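Local coordinates for protein beta-lactamase (Francisella tularensis subsp. tularensis, PDB 3P09) that probably hydrolyses beta-lactam antibiotics to substituted beta-amino acids, as other class A beta-lactamases do, at residues Asn165-His170 and Gly234-Thr239; Ser219-Trp224 and Leu280-Leu285. One frame throughout, in Å; residues are numbered along the deposited sequence.

Interaction 1: Asn165-His170 and Gly234-Thr239; sequences NYTQPH and GQYAAT
Two irregular loops pack through Gln235 and Tyr236, and two waters make the polar links between them. Residues 165-170 belong to what corresponds to the omega loop of class A beta-lactamases, and 234-239 form a hairpin connection with a type I' turn from Gln235 to Ala238. Gln235 has CG in the crowded position between the backbone N and the carbonyl carbon (chi1 54°), and beyond CG its chain runs out extended, carrying the amide to the omega-loop backbone. Its NE2 lies 3.0 Å from Thr167 N, but both atoms are donors, so the two do not bond. NE2 instead donates to water 1 (2.7 Å). The same water donates to Asn165 O at 2.8 Å and bonds Thr167 OG1 at 2.7 Å. Thr167 also has its hydroxyl in the crowded position (chi1 56°). Three bonds grip water 1 and tie the Gln235 amide to the carbonyl of Asn165 and the hydroxyl of Thr167. Tyr236, its CG anti to the carbonyl carbon (chi1 -64°), runs antiparallel alongside the Thr167 side chain, bringing CE2 to 3.7 Å from Thr167 O. Its phenol end lies crosswise to Pro169, OH 3.5 Å from CD. Water 2, in the phenol plane at its edge, joins Tyr236 OH (2.7 Å) to Gln168 OE1, to which it donates. Asn165 ND2 bonds weakly to Glu161; the pair probably corresponds to the class A omega-loop glutamate and asparagine that hold the deacylating water. The hairpin links strands 225-232 and 239-246, just after the Cys63-Cys233 disulfide; Lys265 flanks it, while Thr167 packs on Pro61 of strand 60-61.

Interaction 2: Ser219-Trp224 and Leu280-Leu285; sequences SMPKDW and LIANDL
In the alpha/beta domain of this class A beta-lactamase fold, the C-terminal helix 271-289 packs against the loop that leads into edge strand 225-232. The helix offers a small bump, the methyl of Ala282, and the loop receives it in a shallow hollow. One wall is backbone, with Ser219 O at 3.8 Å from Ala282 CB. Another is the methyl end of Met220, a selenomethionine: its side chain leaves the backbone directed away from the helix, then bends at chi2 (-40°) and again at chi3 (97°), so that CE swings back to lie 3.9 Å from Ala282 CB. Pro221 closes the rim more loosely, CD standing 4.2 Å from the same methyl. At this small residue the two backbones approach closest, Met220 and Ala282 being the nearest CA pair. One turn along the helix, Leu285 CB lies 4.0 Å from Trp224 CH2, at the edge of the indole and near its plane, so the tryptophan presents its rim, not a face, to the leucine. Trp224 N bonds to Pro221 O across a type I turn from Pro221 to Trp224, and this turn folds the chain back, bringing Trp224 against Pro221. Around the site, Ser219 OG is hydrogen-bonded to Gln275 O of the same helix, and the Leu285 side chain also reaches Ile253 of strand 253-260. Over one face of the Trp224 ring, near its centre, sits Pro221 CG, 3.6 Å above the plane.

Interactions 1 and 2 lie at distant points of the fold, their centres 28 Å apart and their nearest atoms about 12 Å apart, without touching. Along the chain their segments alternate: 165-170, 219-224, 234-239, 280-285. Strand 225-232, an outermost strand of the five-stranded antiparallel sheet, runs between them, entered from the loop of interaction 2 and left toward the hairpin of interaction 1. The loop before its start packs on helix 271-289, and its far end leads to the water-bridged contact with residues 165-170. One contact fixes the strand's entry loop to the C-terminal helix, whereas the other joins the hairpin to the omega loop, where Asn165 lies near the presumed active-site motif.

Interaction 1: Asn165-His170 and Gly234-Thr239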
loop_
_atom_site.group_PDB
_atom_site.type_symbol
_atom_site.label_atom_id
_atom_site.label_comp_id
_atom_site.label_asym_id
_atom_site.label_seq_id
_atom_site.Cartn_x
_atom_site.Cartn_y
_atom_site.Cartn_z
ATOM N N ASN A 165 9.694 -7.396 -5.218
ATOM C CA ASN A 165 9.798 -6.284 -6.158
ATOM C C ASN A 165 10.004 -6.688 -7.616
ATOM O O ASN A 165 9.890 -5.855 -8.520
ATOM C CB ASN A 165 10.928 -5.344 -5.730
ATOM C CG ASN A 165 10.610 -4.622 -4.447
ATOM O OD1 ASN A 165 9.544 -4.039 -4.313
ATOM N ND2 ASN A 165 11.515 -4.683 -3.492
ATOM N N TYR A 166 10.316 -7.956 -7.846
ATOM C CA TYR A 166 10.677 -8.411 -9.186
ATOM C C TYR A 166 9.508 -9.080 -9.864
ATOM O O TYR A 166 8.938 -10.042 -9.352
ATOM C CB TYR A 166 11.839 -9.385 -9.127
ATOM C CG TYR A 166 12.889 -8.967 -8.133
ATOM C CD1 TYR A 166 13.247 -7.634 -7.996
ATOM C CD2 TYR A 166 13.510 -9.907 -7.318
ATOM C CE1 TYR A 166 14.198 -7.239 -7.066
ATOM C CE2 TYR A 166 14.472 -9.528 -6.397
ATOM C CZ TYR A 166 14.808 -8.193 -6.278
ATOM O OH TYR A 166 15.761 -7.826 -5.359
ATOM N N THR A 167 9.131 -8.545 -11.016
ATOM C CA THR A 167 8.003 -9.092 -11.738
ATOM C C THR A 167 8.422 -9.331 -13.172
ATOM O O THR A 167 9.550 -9.025 -13.569
ATOM C CB THR A 167 6.791 -8.112 -11.733
ATOM O OG1 THR A 167 7.185 -6.839 -12.268
ATOM C CG2 THR A 167 6.265 -7.907 -10.315
ATOM N N GLN A 168 7.507 -9.881 -13.955
ATOM C CA GLN A 168 7.701 -9.973 -15.393
ATOM C C GLN A 168 6.452 -9.408 -16.042
ATOM O O GLN A 168 5.355 -9.541 -15.492
ATOM C CB GLN A 168 7.937 -11.420 -15.816
ATOM C CG GLN A 168 9.085 -12.099 -15.075
ATOM C CD GLN A 168 10.447 -11.526 -15.434
ATOM O OE1 GLN A 168 10.587 -10.790 -16.412
ATOM N NE2 GLN A 168 11.461 -11.863 -14.640
ATOM N N PRO A 169 6.610 -8.769 -17.207
ATOM C CA PRO A 169 5.513 -8.058 -17.869
ATOM C C PRO A 169 4.233 -8.883 -18.030
ATOM O O PRO A 169 3.157 -8.340 -17.836
ATOM C CB PRO A 169 6.105 -7.712 -19.239
ATOM C CG PRO A 169 7.578 -7.635 -19.002
ATOM C CD PRO A 169 7.868 -8.689 -17.975
ATOM N N HIS A 170 4.335 -10.169 -18.357
ATOM C CA HIS A 170 3.131 -10.943 -18.668
ATOM C C HIS A 170 2.697 -11.895 -17.566
ATOM O O HIS A 170 1.784 -12.688 -17.755
ATOM C CB HIS A 170 3.313 -11.683 -19.980
ATOM C CG HIS A 170 3.518 -10.767 -21.140
ATOM N ND1 HIS A 170 2.785 -9.611 -21.307
ATOM C CD2 HIS A 170 4.394 -10.810 -22.171
ATOM C CE1 HIS A 170 3.188 -8.991 -22.401
ATOM N NE2 HIS A 170 4.166 -9.697 -22.943
ATOM N N GLY A 234 11.567 -0.197 -8.146
ATOM C CA GLY A 234 12.896 0.061 -8.667
ATOM C C GLY A 234 13.108 -0.595 -10.018
ATOM O O GLY A 234 14.235 -0.679 -10.512
ATOM N N GLN A 235 12.022 -1.077 -10.614
ATOM C CA GLN A 235 12.060 -1.527 -11.996
ATOM C C GLN A 235 10.695 -1.310 -12.635
ATOM O O GLN A 235 9.706 -1.124 -11.929
ATOM C CB GLN A 235 12.476 -2.992 -12.085
ATOM C CG GLN A 235 11.644 -3.928 -11.240
ATOM C CD GLN A 235 11.775 -5.378 -11.679
ATOM O OE1 GLN A 235 12.868 -5.851 -12.001
ATOM N NE2 GLN A 235 10.648 -6.090 -11.702
ATOM N N TYR A 236 10.659 -1.334 -13.966
ATOM C CA TYR A 236 9.440 -1.084 -14.741
ATOM C C TYR A 236 8.728 0.188 -14.293
ATOM O O TYR A 236 7.491 0.259 -14.306
ATOM C CB TYR A 236 8.494 -2.288 -14.692
ATOM C CG TYR A 236 9.078 -3.523 -15.331
ATOM C CD1 TYR A 236 9.278 -3.592 -16.709
ATOM C CD2 TYR A 236 9.439 -4.621 -14.558
ATOM C CE1 TYR A 236 9.822 -4.726 -17.299
ATOM C CE2 TYR A 236 9.983 -5.757 -15.139
ATOM C CZ TYR A 236 10.173 -5.805 -16.503
ATOM O OH TYR A 236 10.709 -6.941 -17.070
ATOM N N ALA A 237 9.520 1.184 -13.904
ATOM C CA ALA A 237 9.009 2.469 -13.429
ATOM C C ALA A 237 7.894 2.318 -12.391
ATOM O O ALA A 237 7.110 3.242 -12.190
ATOM C CB ALA A 237 8.522 3.310 -14.613
ATOM N N ALA A 238 7.825 1.167 -11.721
ATOM C CA ALA A 238 6.666 0.873 -10.869
ATOM C C ALA A 238 6.611 1.814 -9.681
ATOM O O ALA A 238 7.509 1.822 -8.832
ATOM C CB ALA A 238 6.668 -0.594 -10.402
ATOM N N THR A 239 5.547 2.604 -9.627
ATOM C CA THR A 239 5.412 3.643 -8.610
ATOM C C THR A 239 3.959 3.650 -8.156
ATOM O O THR A 239 3.066 3.886 -8.969
ATOM C CB THR A 239 5.756 5.030 -9.214
ATOM O OG1 THR A 239 6.936 4.933 -10.030
ATOM C CG2 THR A 239 5.987 6.062 -8.112
HETATM O O HOH W 1 8.392 -5.000 -10.716
HETATM O O HOH W 2 12.016 -8.740 -15.628
#

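Interaction 2: Ser219-Trp224 and Leu280-Leu285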
loop_
_atom_site.group_PDB
_atom_site.type_symbol
_atom_site.label_atom_id
_atom_site.label_comp_id
_atom_site.label_asym_id
_atom_site.label_seq_id
_atom_site.Cartn_x
_atom_site.Cartn_y
_atom_site.Cartn_z
ATOM N N SER A 219 -1.165 16.440 -3.866
ATOM C CA SER A 219 -2.192 17.074 -4.674
ATOM C C SER A 219 -3.531 17.228 -3.965
ATOM O O SER A 219 -4.468 17.782 -4.539
ATOM C CB SER A 219 -2.390 16.301 -5.980
ATOM O OG SER A 219 -1.194 16.295 -6.743
HETATM N N MSE A 220 -3.624 16.723 -2.741
HETATM C CA MSE A 220 -4.844 16.833 -1.949
HETATM C C MSE A 220 -4.966 18.265 -1.423
HETATM O O MSE A 220 -3.965 18.900 -1.079
HETATM C CB MSE A 220 -4.831 15.829 -0.771
HETATM C CG MSE A 220 -5.161 14.329 -1.104
HETATM SE SE MSE A 220 -6.575 14.162 -2.386
HETATM C CE MSE A 220 -5.491 13.944 -3.997
ATOM N N PRO A 221 -6.197 18.791 -1.360
ATOM C CA PRO A 221 -6.362 20.057 -0.637
ATOM C C PRO A 221 -5.811 19.909 0.772
ATOM O O PRO A 221 -5.932 18.844 1.378
ATOM C CB PRO A 221 -7.877 20.247 -0.604
ATOM C CG PRO A 221 -8.372 19.481 -1.784
ATOM C CD PRO A 221 -7.476 18.276 -1.870
ATOM N N LYS A 222 -5.210 20.967 1.295
ATOM C CA LYS A 222 -4.457 20.871 2.545
ATOM C C LYS A 222 -5.308 20.590 3.792
ATOM O O LYS A 222 -4.788 20.138 4.812
ATOM C CB LYS A 222 -3.575 22.110 2.715
ATOM C CG LYS A 222 -2.635 22.306 1.525
ATOM C CD LYS A 222 -1.889 23.626 1.568
ATOM C CE LYS A 222 -1.059 23.816 0.306
ATOM N NZ LYS A 222 -0.157 24.999 0.393
ATOM N N ASP A 223 -6.613 20.830 3.698
ATOM C CA ASP A 223 -7.531 20.510 4.792
ATOM C C ASP A 223 -8.159 19.110 4.676
ATOM O O ASP A 223 -9.007 18.732 5.490
ATOM C CB ASP A 223 -8.624 21.574 4.911
ATOM C CG ASP A 223 -9.257 21.911 3.576
ATOM O OD1 ASP A 223 -8.516 22.023 2.575
ATOM O OD2 ASP A 223 -10.494 22.069 3.527
ATOM N N TRP A 224 -7.755 18.351 3.661
ATOM C CA TRP A 224 -8.143 16.950 3.569
ATOM C C TRP A 224 -7.134 16.076 4.317
ATOM O O TRP A 224 -5.930 16.256 4.172
ATOM C CB TRP A 224 -8.252 16.506 2.101
ATOM C CG TRP A 224 -9.411 17.154 1.371
ATOM C CD1 TRP A 224 -10.116 18.265 1.763
ATOM C CD2 TRP A 224 -10.001 16.720 0.140
ATOM N NE1 TRP A 224 -11.107 18.552 0.843
ATOM C CE2 TRP A 224 -11.055 17.616 -0.160
ATOM C CE3 TRP A 224 -9.745 15.664 -0.736
ATOM C CZ2 TRP A 224 -11.844 17.481 -1.302
ATOM C CZ3 TRP A 224 -10.526 15.535 -1.871
ATOM C CH2 TRP A 224 -11.566 16.441 -2.144
ATOM N N LEU A 280 -6.150 15.521 -10.773
ATOM C CA LEU A 280 -7.342 15.353 -11.586
ATOM C C LEU A 280 -8.451 14.831 -10.700
ATOM O O LEU A 280 -9.589 15.280 -10.764
ATOM C CB LEU A 280 -7.082 14.367 -12.722
ATOM C CG LEU A 280 -6.181 14.897 -13.837
ATOM C CD1 LEU A 280 -5.748 13.784 -14.779
ATOM C CD2 LEU A 280 -6.902 16.003 -14.602
ATOM N N ILE A 281 -8.105 13.877 -9.857
ATOM C CA ILE A 281 -9.102 13.232 -9.026
ATOM C C ILE A 281 -9.625 14.195 -7.966
ATOM O O ILE A 281 -10.836 14.288 -7.731
ATOM C CB ILE A 281 -8.536 11.959 -8.405
ATOM C CG1 ILE A 281 -8.328 10.923 -9.524
ATOM C CG2 ILE A 281 -9.482 11.423 -7.352
ATOM C CD1 ILE A 281 -7.340 9.835 -9.202
ATOM N N ALA A 282 -8.708 14.925 -7.341
ATOM C CA ALA A 282 -9.083 15.897 -6.323
ATOM C C ALA A 282 -10.043 16.930 -6.908
ATOM O O ALA A 282 -11.016 17.314 -6.263
ATOM C CB ALA A 282 -7.836 16.584 -5.738
ATOM N N ASN A 283 -9.756 17.384 -8.124
ATOM C CA ASN A 283 -10.613 18.357 -8.791
ATOM C C ASN A 283 -12.012 17.799 -9.036
ATOM O O ASN A 283 -13.014 18.498 -8.861
ATOM C CB ASN A 283 -10.003 18.799 -10.118
ATOM C CG ASN A 283 -8.788 19.690 -9.935
ATOM O OD1 ASN A 283 -8.544 20.216 -8.847
ATOM N ND2 ASN A 283 -8.027 19.872 -11.007
ATOM N N ASP A 284 -12.070 16.533 -9.443
ATOM C CA ASP A 284 -13.341 15.887 -9.744
ATOM C C ASP A 284 -14.161 15.675 -8.477
ATOM O O ASP A 284 -15.355 15.956 -8.448
ATOM C CB ASP A 284 -13.116 14.560 -10.465
ATOM C CG ASP A 284 -14.360 14.076 -11.188
ATOM O OD1 ASP A 284 -14.985 14.888 -11.910
ATOM O OD2 ASP A 284 -14.718 12.892 -11.027
ATOM N N LEU A 285 -13.508 15.194 -7.423
ATOM C CA LEU A 285 -14.182 15.004 -6.147
ATOM C C LEU A 285 -14.759 16.311 -5.633
ATOM O O LEU A 285 -15.909 16.361 -5.188
ATOM C CB LEU A 285 -13.226 14.400 -5.120
ATOM C CG LEU A 285 -12.880 12.940 -5.418
ATOM C CD1 LEU A 285 -11.935 12.390 -4.367
ATOM C CD2 LEU A 285 -14.155 12.089 -5.517
#